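Local atomic coordinates of DegV family protein (Streptococcus agalactiae, PDB entry 3LUP), a protein that binds the long-chain fatty acid elaidic acid and may take part in lipid transport or fatty acid metabolism. Residues I33-K38 with E60-S65; I235-Q240 with E274-F279; R175-S180 with E198-V203. One frame throughout, in Å; residues are numbered along the deposited sequence.

Contact 1. Residues I33-K38 with E60-S65; sequences IIIDGK and ELPKTS. With ELA (Elaidic acid), chain B.
I33 and I34 pair with T64 and K63 in a two-stranded antiparallel ribbon, a small sheet of its own set toward the periphery of the chain. Only one hydrogen-bonded pair lies within it: I34 N donates to K63 O at 2.6 Å, nearly straight at 174°, and K63 N returns a bond of 2.9 Å to I34 O. I33 and T64 form the adjoining non-hydrogen-bonded pair, their CA atoms 4.4 Å apart.

The two faces differ. I33 and T64 turn to one side, where I33 rests on Y51 of helix 48-57 and on L46. I34 and K63 turn to the other. There CD1 of I34 reaches past CB of K63 to the CB of S65, 4.2 Å away, while the amine end of K63 leads away. At the end of the ribbon the P62 ring tucks in, CB of P62 lying 3.7 Å from I34 O, and P62 also packs on L55 of the same helix.

T64 carries the link to the ligand. Its OG1 sits between the backbone N and the carbonyl carbon (chi1 57°), which places OG1 of T64 3.1 Å from C5 of elaidic acid while it is hydrogen-bonded to H271 NE2. CB of T64 lies 3.8 Å from C5 of elaidic acid, and the backbone C of S65 comes 3.3 Å from C3 of elaidic acid. The ribbon thus forms one wall at the carboxylate end of the fatty-acid pocket of this DegV-family protein.

Contact 2. Residues I235-Q240 with E274-F279; sequences IHSRAQ and EGAVAF. With ELA (Elaidic acid), chain B.
I235 and A278 form the hydrogen-bonded pair of this antiparallel contact, where strand 230-236 lies against strand 277-283. I235 N gives its hydrogen to A278 O at 2.9 Å, and A278 N returns one to I235 O. The side chain of I235 has CG1 anti to the carbonyl carbon (chi1 -41°), and its CD1 reaches the carbonyl carbon of F279 at 4.1 Å and the terminal methyl C18 of elaidic acid at 3.7 Å.

Further along, S237 is joined by three bonds to A276 and G275. S237 N donates to A276 O at 3.0 Å, S237 O accepts from G275 N at 2.9 Å, and S237 OG accepts from A276 N at 3.1 Å. That hydroxyl has a second partner in G273 O, so the buried OG is held from two sources.

E274 has CG anti to the backbone N (chi1 -179°) and an extended chain beyond it that crosses R238, OE2 of E274 lying 3.5 Å from the CB of R238. The charges stay 4.5 Å apart, R238 NH1 to E274 OE2, short of a salt bridge; R238 makes one with D49 instead.

A239 stands at the N-cap position of helix 240-252, its N bonded to H236 ND1. H236 bonds through its backbone to V262 of strand 259-263 and to F264 just after it, while V277 bonds to V163 in strand 159-163 and packs on L214 of helix 210-224.

Contact 3. Residues R175-S180 with E198-V203; sequences RLSNGS and EGKIVV. With ELA (Elaidic acid), chain B.
R175 and I201 meet where the fatty-acid pocket is lined, each of them also touching elaidic acid. The carbonyl O of R175 lies 3.6 Å from the CB of I201, and from this junction the two side chains go on to different parts of the ligand. R175 sends its bent chain to the carboxylate end: NH2 of R175 donates to O of elaidic acid at 2.9 Å (156° at the hydrogen). The carboxyl carbon lies at the edge of the guanidinium, in its plane, and C8 of the fatty chain lies over one face. NH1 is held in turn by I96 O, a second-shell bond that helps to fix the rotation of the group. I201 reaches further along, its CD1 3.5 Å from C12 of elaidic acid.

Behind this wall the two segments are pinned by one carbonyl. I201 O accepts from S177 N at 3.0 Å, nearly straight and in line with the C=O bond, and from S177 OG, which approaches from above the carbonyl plane. S177 is the second residue of a type II turn, L176 to G179, that leads from helix 168-173 into helix 179-186, so the double grip fastens the turn to strand 201-205 at the outer edge of the mixed sheet. K200 and V202 both lie against the hydroxyl: CB of K200 is 3.6 Å from S177 OG and CG1 of V202 is 3.7 Å from it. L176 brings its tip to the strand, with CG anti to the backbone N (chi1 178°) and CD1 of L176 4.3 Å from CG2 of V203, while L170 and V171 of helix 168-173 pack around the leucine.

All three contacts line the elaidic acid, yet they meet different parts of it: contact 1 its carboxylate end, contact 3 the carboxylate and the middle of the chain, contact 2 the terminal methyl. Contact 2 is the buried one, with strands from within the mixed sheet and further backbone bonds through S237 and its partners; contact 3 reaches that same sheet at its edge strand, 201-205, and is partly buried. Contact 1 belongs to a separate two-stranded ribbon near the surface. Their chemistry follows suit: backbone pairing dominates contacts 1 and 2, whereas contact 3 relies on a serine's double grip, and on an arginine that bonds the carboxylate. Centres lie about 19 to 21 Å apart.

Contact 1. Residues I33-K38 with E60-S65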
loop_
_atom_site.group_PDB
_atom_site.type_symbol
_atom_site.label_atom_id
_atom_site.label_comp_id
_atom_site.label_asym_id
_atom_site.label_seq_id
_atom_site.Cartn_x
_atom_site.Cartn_y
_atom_site.Cartn_z
ATOM N N ILE A 33 1.939 4.741 -14.602
ATOM C CA ILE A 33 1.731 6.140 -14.286
ATOM C C ILE A 33 1.575 6.930 -15.592
ATOM O O ILE A 33 2.260 6.663 -16.580
ATOM C CB ILE A 33 2.867 6.733 -13.403
ATOM C CG1 ILE A 33 3.989 7.306 -14.254
ATOM C CG2 ILE A 33 3.425 5.706 -12.398
ATOM C CD1 ILE A 33 4.781 8.342 -13.529
ATOM N N ILE A 34 0.655 7.882 -15.607
ATOM C CA ILE A 34 0.419 8.665 -16.815
ATOM C C ILE A 34 0.787 10.125 -16.588
ATOM O O ILE A 34 0.069 10.863 -15.897
ATOM C CB ILE A 34 -1.051 8.567 -17.317
ATOM C CG1 ILE A 34 -1.563 7.118 -17.281
ATOM C CG2 ILE A 34 -1.167 9.143 -18.721
ATOM C CD1 ILE A 34 -3.060 7.000 -16.994
ATOM N N ILE A 35 1.915 10.528 -17.168
ATOM C CA ILE A 35 2.356 11.918 -17.113
ATOM C C ILE A 35 1.613 12.667 -18.220
ATOM O O ILE A 35 0.389 12.570 -18.302
ATOM C CB ILE A 35 3.885 12.034 -17.236
ATOM C CG1 ILE A 35 4.576 10.890 -16.465
ATOM C CG2 ILE A 35 4.360 13.419 -16.763
ATOM C CD1 ILE A 35 4.902 11.186 -15.013
ATOM N N ASP A 36 2.312 13.401 -19.078
ATOM C CA ASP A 36 1.639 14.046 -20.207
ATOM C C ASP A 36 1.319 12.988 -21.274
ATOM O O ASP A 36 1.011 13.322 -22.425
ATOM C CB ASP A 36 2.498 15.181 -20.774
ATOM N N GLY A 37 1.357 11.716 -20.857
ATOM C CA GLY A 37 1.439 10.547 -21.753
ATOM C C GLY A 37 2.905 10.171 -21.974
ATOM O O GLY A 37 3.213 9.201 -22.669
ATOM N N LYS A 38 3.795 10.943 -21.335
ATOM C CA LYS A 38 5.264 10.909 -21.524
ATOM C C LYS A 38 6.007 9.637 -21.055
ATOM O O LYS A 38 6.641 8.961 -21.878
ATOM C CB LYS A 38 5.905 12.181 -20.906
ATOM N N GLU A 60 0.206 19.848 -15.345
ATOM C CA GLU A 60 -0.961 19.014 -15.106
ATOM C C GLU A 60 -0.519 17.869 -14.186
ATOM O O GLU A 60 0.620 17.391 -14.292
ATOM C CB GLU A 60 -1.472 18.470 -16.447
ATOM C CG GLU A 60 -2.937 18.033 -16.461
ATOM C CD GLU A 60 -3.919 19.197 -16.609
ATOM O OE1 GLU A 60 -3.636 20.144 -17.381
ATOM O OE2 GLU A 60 -4.989 19.156 -15.964
ATOM N N LEU A 61 -1.395 17.436 -13.279
ATOM C CA LEU A 61 -1.071 16.311 -12.384
ATOM C C LEU A 61 -0.958 14.989 -13.141
ATOM O O LEU A 61 -1.676 14.783 -14.127
ATOM C CB LEU A 61 -2.118 16.146 -11.278
ATOM C CG LEU A 61 -2.212 17.141 -10.120
ATOM C CD1 LEU A 61 -3.420 16.793 -9.254
ATOM C CD2 LEU A 61 -0.933 17.186 -9.285
ATOM N N PRO A 62 -0.052 14.093 -12.688
ATOM C CA PRO A 62 -0.047 12.736 -13.216
ATOM C C PRO A 62 -1.268 11.931 -12.748
ATOM O O PRO A 62 -1.925 12.294 -11.755
ATOM C CB PRO A 62 1.246 12.135 -12.648
ATOM C CG PRO A 62 2.075 13.283 -12.249
ATOM C CD PRO A 62 1.113 14.335 -11.814
ATOM N N LYS A 63 -1.580 10.865 -13.486
ATOM C CA LYS A 63 -2.583 9.899 -13.060
ATOM C C LYS A 63 -1.955 8.513 -13.016
ATOM O O LYS A 63 -0.871 8.290 -13.553
ATOM C CB LYS A 63 -3.784 9.901 -14.007
ATOM C CG LYS A 63 -4.389 11.262 -14.261
ATOM C CD LYS A 63 -5.805 11.169 -14.819
ATOM C CE LYS A 63 -6.787 10.723 -13.739
ATOM N NZ LYS A 63 -7.916 11.688 -13.611
ATOM N N THR A 64 -2.625 7.584 -12.357
ATOM C CA THR A 64 -2.259 6.191 -12.493
ATOM C C THR A 64 -3.435 5.447 -13.111
ATOM O O THR A 64 -4.544 5.991 -13.229
ATOM C CB THR A 64 -1.871 5.550 -11.151
ATOM O OG1 THR A 64 -2.954 5.685 -10.239
ATOM C CG2 THR A 64 -0.629 6.225 -10.563
ATOM N N SER A 65 -3.181 4.212 -13.535
ATOM C CA SER A 65 -4.238 3.344 -14.020
ATOM C C SER A 65 -4.078 2.002 -13.352
ATOM O O SER A 65 -2.990 1.671 -12.888
ATOM C CB SER A 65 -4.171 3.192 -15.531
ATOM O OG SER A 65 -2.958 2.559 -15.870
HETATM C CA ELA B . -6.655 3.612 -10.406
HETATM C C ELA B . -7.378 4.426 -11.485
HETATM O O ELA B . -7.140 5.651 -11.699
HETATM C C3 ELA B . -5.150 3.486 -10.629
HETATM C C4 ELA B . -4.543 2.427 -9.715
HETATM C C5 ELA B . -3.407 2.982 -8.832
HETATM C C6 ELA B . -3.952 3.629 -7.552
HETATM C C7 ELA B . -3.005 4.532 -6.770
HETATM C C8 ELA B . -3.736 5.138 -5.566
HETATM C C9 ELA B . -2.815 5.278 -4.361
HETATM C C10 ELA B . -3.198 6.071 -3.168
HETATM C C11 ELA B . -2.118 6.648 -2.276
HETATM C C12 ELA B . -2.361 6.366 -0.799
HETATM C C13 ELA B . -1.366 5.388 -0.198
HETATM C C14 ELA B . -1.091 5.642 1.277
HETATM C C15 ELA B . -0.007 4.678 1.783
HETATM C C16 ELA B . 0.116 4.627 3.307
HETATM C C17 ELA B . -0.210 3.236 3.840
HETATM C C18 ELA B . 0.674 2.839 5.015
HETATM O OXT ELA B . -8.259 3.861 -12.174
#

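Contact 2. Residues I235-Q240 with E274-F279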
loop_
_atom_site.group_PDB
_atom_site.type_symbol
_atom_site.label_atom_id
_atom_site.label_comp_id
_atom_site.label_asym_id
_atom_site.label_seq_id
_atom_site.Cartn_x
_atom_site.Cartn_y
_atom_site.Cartn_z
ATOM N N ILE A 235 7.024 5.636 6.138
ATOM C CA ILE A 235 7.122 5.676 4.688
ATOM C C ILE A 235 7.008 7.129 4.248
ATOM O O ILE A 235 6.190 7.862 4.780
ATOM C CB ILE A 235 6.016 4.824 4.029
ATOM C CG1 ILE A 235 5.815 3.513 4.802
ATOM C CG2 ILE A 235 6.343 4.553 2.563
ATOM C CD1 ILE A 235 4.366 3.165 5.051
ATOM N N HIS A 236 7.836 7.549 3.297
ATOM C CA HIS A 236 7.837 8.931 2.869
ATOM C C HIS A 236 8.097 9.086 1.381
ATOM O O HIS A 236 8.742 8.232 0.757
ATOM C CB HIS A 236 8.883 9.720 3.658
ATOM C CG HIS A 236 10.286 9.322 3.350
ATOM N ND1 HIS A 236 11.070 10.008 2.450
ATOM C CD2 HIS A 236 11.034 8.287 3.792
ATOM C CE1 HIS A 236 12.251 9.423 2.365
ATOM N NE2 HIS A 236 12.257 8.378 3.174
ATOM N N SER A 237 7.600 10.181 0.815
ATOM C CA SER A 237 7.925 10.540 -0.562
ATOM C C SER A 237 8.890 11.732 -0.558
ATOM O O SER A 237 8.477 12.886 -0.650
ATOM C CB SER A 237 6.656 10.819 -1.380
ATOM O OG SER A 237 5.872 11.852 -0.787
ATOM N N ARG A 238 10.183 11.435 -0.434
ATOM C CA ARG A 238 11.237 12.466 -0.333
ATOM C C ARG A 238 10.986 13.432 0.838
ATOM O O ARG A 238 10.970 14.651 0.669
ATOM C CB ARG A 238 11.412 13.225 -1.663
ATOM C CG ARG A 238 11.801 12.350 -2.854
ATOM C CD ARG A 238 13.182 12.667 -3.357
ATOM N NE ARG A 238 13.537 11.853 -4.523
ATOM C CZ ARG A 238 13.789 12.335 -5.742
ATOM N NH1 ARG A 238 13.721 13.642 -5.986
ATOM N NH2 ARG A 238 14.106 11.497 -6.725
ATOM N N ALA A 239 10.765 12.855 2.017
ATOM C CA ALA A 239 10.537 13.600 3.258
ATOM C C ALA A 239 11.390 12.961 4.351
ATOM O O ALA A 239 10.926 12.690 5.458
ATOM C CB ALA A 239 9.051 13.597 3.638
ATOM N N GLN A 240 12.648 12.712 3.987
ATOM C CA GLN A 240 13.694 12.208 4.876
ATOM C C GLN A 240 13.622 12.741 6.308
ATOM O O GLN A 240 13.574 11.962 7.263
ATOM C CB GLN A 240 15.058 12.573 4.285
ATOM C CG GLN A 240 16.224 11.831 4.906
ATOM C CD GLN A 240 16.096 10.335 4.719
ATOM O OE1 GLN A 240 15.527 9.865 3.724
ATOM N NE2 GLN A 240 16.603 9.572 5.684
ATOM N N GLU A 274 4.746 15.042 -3.327
ATOM C CA GLU A 274 6.056 15.003 -2.698
ATOM C C GLU A 274 5.942 15.643 -1.314
ATOM O O GLU A 274 5.020 16.433 -1.064
ATOM C CB GLU A 274 7.099 15.739 -3.554
ATOM C CG GLU A 274 8.509 15.732 -2.974
ATOM C CD GLU A 274 9.572 16.103 -3.989
ATOM O OE1 GLU A 274 9.197 16.430 -5.131
ATOM O OE2 GLU A 274 10.785 16.073 -3.656
ATOM N N GLY A 275 6.884 15.302 -0.432
ATOM C CA GLY A 275 6.884 15.769 0.946
ATOM C C GLY A 275 5.941 15.026 1.890
ATOM O O GLY A 275 5.801 15.435 3.049
ATOM N N ALA A 276 5.282 13.954 1.422
ATOM C CA ALA A 276 4.372 13.184 2.280
ATOM C C ALA A 276 5.124 12.280 3.262
ATOM O O ALA A 276 6.232 11.826 2.961
ATOM C CB ALA A 276 3.435 12.374 1.454
ATOM N N VAL A 277 4.529 12.051 4.440
ATOM C CA VAL A 277 5.031 11.077 5.433
ATOM C C VAL A 277 3.850 10.274 5.982
ATOM O O VAL A 277 2.739 10.800 6.136
ATOM C CB VAL A 277 5.862 11.748 6.587
ATOM C CG1 VAL A 277 4.959 12.350 7.637
ATOM C CG2 VAL A 277 6.804 10.753 7.247
ATOM N N ALA A 278 4.087 8.993 6.247
ATOM C CA ALA A 278 3.034 8.072 6.672
ATOM C C ALA A 278 3.616 7.020 7.580
ATOM O O ALA A 278 4.832 6.854 7.647
ATOM C CB ALA A 278 2.404 7.404 5.477
ATOM N N PHE A 279 2.756 6.303 8.287
ATOM C CA PHE A 279 3.184 5.032 8.842
ATOM C C PHE A 279 2.187 3.942 8.462
ATOM O O PHE A 279 1.027 4.226 8.141
ATOM C CB PHE A 279 3.435 5.094 10.364
ATOM C CG PHE A 279 2.183 5.194 11.198
ATOM C CD1 PHE A 279 1.785 6.419 11.727
ATOM C CD2 PHE A 279 1.426 4.073 11.471
ATOM C CE1 PHE A 279 0.635 6.531 12.507
ATOM C CE2 PHE A 279 0.277 4.163 12.245
ATOM C CZ PHE A 279 -0.124 5.402 12.769
HETATM C CA ELA B . -6.655 3.612 -10.406
HETATM C C ELA B . -7.378 4.426 -11.485
HETATM O O ELA B . -7.140 5.651 -11.699
HETATM C C3 ELA B . -5.150 3.486 -10.629
HETATM C C4 ELA B . -4.543 2.427 -9.715
HETATM C C5 ELA B . -3.407 2.982 -8.832
HETATM C C6 ELA B . -3.952 3.629 -7.552
HETATM C C7 ELA B . -3.005 4.532 -6.770
HETATM C C8 ELA B . -3.736 5.138 -5.566
HETATM C C9 ELA B . -2.815 5.278 -4.361
HETATM C C10 ELA B . -3.198 6.071 -3.168
HETATM C C11 ELA B . -2.118 6.648 -2.276
HETATM C C12 ELA B . -2.361 6.366 -0.799
HETATM C C13 ELA B . -1.366 5.388 -0.198
HETATM C C14 ELA B . -1.091 5.642 1.277
HETATM C C15 ELA B . -0.007 4.678 1.783
HETATM C C16 ELA B . 0.116 4.627 3.307
HETATM C C17 ELA B . -0.210 3.236 3.840
HETATM C C18 ELA B . 0.674 2.839 5.015
HETATM O OXT ELA B . -8.259 3.861 -12.174
#

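Contact 3. Residues R175-S180 with E198-V203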
loop_
_atom_site.group_PDB
_atom_site.type_symbol
_atom_site.label_atom_id
_atom_site.label_comp_id
_atom_site.label_asym_id
_atom_site.label_seq_id
_atom_site.Cartn_x
_atom_site.Cartn_y
_atom_site.Cartn_z
ATOM N N ARG A 175 -8.466 10.378 -4.249
ATOM C CA ARG A 175 -8.390 9.276 -3.269
ATOM C C ARG A 175 -8.733 9.693 -1.842
ATOM O O ARG A 175 -9.026 8.837 -1.001
ATOM C CB ARG A 175 -7.063 8.512 -3.318
ATOM C CG ARG A 175 -6.537 8.219 -4.707
ATOM C CD ARG A 175 -7.321 7.185 -5.490
ATOM N NE ARG A 175 -7.184 7.491 -6.914
ATOM C CZ ARG A 175 -7.415 6.653 -7.920
ATOM N NH1 ARG A 175 -7.802 5.413 -7.698
ATOM N NH2 ARG A 175 -7.244 7.064 -9.164
ATOM N N LEU A 176 -8.698 10.997 -1.575
ATOM C CA LEU A 176 -9.307 11.541 -0.360
ATOM C C LEU A 176 -10.823 11.613 -0.554
ATOM O O LEU A 176 -11.309 12.254 -1.499
ATOM C CB LEU A 176 -8.746 12.928 -0.013
ATOM C CG LEU A 176 -9.375 13.597 1.224
ATOM C CD1 LEU A 176 -9.139 12.793 2.504
ATOM C CD2 LEU A 176 -8.887 15.022 1.401
ATOM N N SER A 177 -11.563 10.951 0.334
ATOM C CA SER A 177 -13.018 10.870 0.198
ATOM C C SER A 177 -13.654 12.196 0.564
ATOM O O SER A 177 -13.215 12.840 1.528
ATOM C CB SER A 177 -13.583 9.774 1.091
ATOM O OG SER A 177 -12.574 8.830 1.398
ATOM N N ASN A 178 -14.686 12.572 -0.211
ATOM C CA ASN A 178 -15.427 13.842 -0.100
ATOM C C ASN A 178 -14.500 15.070 -0.182
ATOM O O ASN A 178 -14.862 16.169 0.262
ATOM C CB ASN A 178 -16.319 13.863 1.163
ATOM C CG ASN A 178 -17.370 14.978 1.137
ATOM O OD1 ASN A 178 -17.861 15.361 0.075
ATOM N ND2 ASN A 178 -17.711 15.504 2.311
ATOM N N GLY A 179 -13.321 14.864 -0.784
ATOM C CA GLY A 179 -12.210 15.824 -0.770
ATOM C C GLY A 179 -12.528 17.211 -1.288
ATOM O O GLY A 179 -12.138 18.205 -0.687
ATOM N N SER A 180 -13.247 17.283 -2.399
ATOM C CA SER A 180 -13.589 18.558 -2.992
ATOM C C SER A 180 -14.574 19.355 -2.124
ATOM O O SER A 180 -14.634 20.587 -2.215
ATOM C CB SER A 180 -14.143 18.344 -4.397
ATOM O OG SER A 180 -15.202 17.400 -4.375
ATOM N N GLU A 198 -13.502 0.677 5.348
ATOM C CA GLU A 198 -13.670 0.312 3.933
ATOM C C GLU A 198 -12.388 0.485 3.129
ATOM O O GLU A 198 -12.394 0.309 1.906
ATOM C CB GLU A 198 -14.744 1.157 3.244
ATOM C CG GLU A 198 -16.149 1.073 3.813
ATOM C CD GLU A 198 -16.542 2.353 4.545
ATOM O OE1 GLU A 198 -16.376 3.466 3.957
ATOM O OE2 GLU A 198 -17.012 2.236 5.710
ATOM N N GLY A 199 -11.299 0.844 3.808
ATOM C CA GLY A 199 -10.035 1.081 3.141
ATOM C C GLY A 199 -10.006 2.361 2.321
ATOM O O GLY A 199 -9.252 2.456 1.359
ATOM N N LYS A 200 -10.835 3.339 2.689
ATOM C CA LYS A 200 -10.827 4.655 2.048
ATOM C C LYS A 200 -9.943 5.599 2.829
ATOM O O LYS A 200 -9.799 5.473 4.051
ATOM C CB LYS A 200 -12.231 5.257 2.002
ATOM C CG LYS A 200 -13.134 4.660 0.960
ATOM C CD LYS A 200 -14.232 5.639 0.573
ATOM C CE LYS A 200 -15.105 5.040 -0.536
ATOM N NZ LYS A 200 -15.830 3.812 -0.070
ATOM N N ILE A 201 -9.352 6.567 2.144
ATOM C CA ILE A 201 -8.614 7.566 2.872
ATOM C C ILE A 201 -9.558 8.668 3.304
ATOM O O ILE A 201 -10.243 9.275 2.473
ATOM C CB ILE A 201 -7.440 8.122 2.095
ATOM C CG1 ILE A 201 -6.633 6.971 1.451
ATOM C CG2 ILE A 201 -6.597 8.998 3.042
ATOM C CD1 ILE A 201 -5.352 7.417 0.726
ATOM N N VAL A 202 -9.620 8.870 4.620
ATOM C CA VAL A 202 -10.475 9.885 5.240
ATOM C C VAL A 202 -9.616 10.683 6.218
ATOM O O VAL A 202 -8.488 10.275 6.537
ATOM C CB VAL A 202 -11.751 9.286 5.970
ATOM C CG1 VAL A 202 -12.519 8.370 5.061
ATOM C CG2 VAL A 202 -11.393 8.564 7.251
ATOM N N VAL A 203 -10.134 11.822 6.678
ATOM C CA VAL A 203 -9.420 12.611 7.664
ATOM C C VAL A 203 -9.637 11.989 9.031
ATOM O O VAL A 203 -10.763 11.846 9.500
ATOM C CB VAL A 203 -9.857 14.097 7.671
ATOM C CG1 VAL A 203 -8.990 14.909 8.628
ATOM C CG2 VAL A 203 -9.793 14.681 6.260
HETATM C CA ELA B . -6.655 3.612 -10.406
HETATM C C ELA B . -7.378 4.426 -11.485
HETATM O O ELA B . -7.140 5.651 -11.699
HETATM C C3 ELA B . -5.150 3.486 -10.629
HETATM C C4 ELA B . -4.543 2.427 -9.715
HETATM C C5 ELA B . -3.407 2.982 -8.832
HETATM C C6 ELA B . -3.952 3.629 -7.552
HETATM C C7 ELA B . -3.005 4.532 -6.770
HETATM C C8 ELA B . -3.736 5.138 -5.566
HETATM C C9 ELA B . -2.815 5.278 -4.361
HETATM C C10 ELA B . -3.198 6.071 -3.168
HETATM C C11 ELA B . -2.118 6.648 -2.276
HETATM C C12 ELA B . -2.361 6.366 -0.799
HETATM C C13 ELA B . -1.366 5.388 -0.198
HETATM C C14 ELA B . -1.091 5.642 1.277
HETATM C C15 ELA B . -0.007 4.678 1.783
HETATM C C16 ELA B . 0.116 4.627 3.307
HETATM C C17 ELA B . -0.210 3.236 3.840
HETATM C C18 ELA B . 0.674 2.839 5.015
HETATM O OXT ELA B . -8.259 3.861 -12.174
#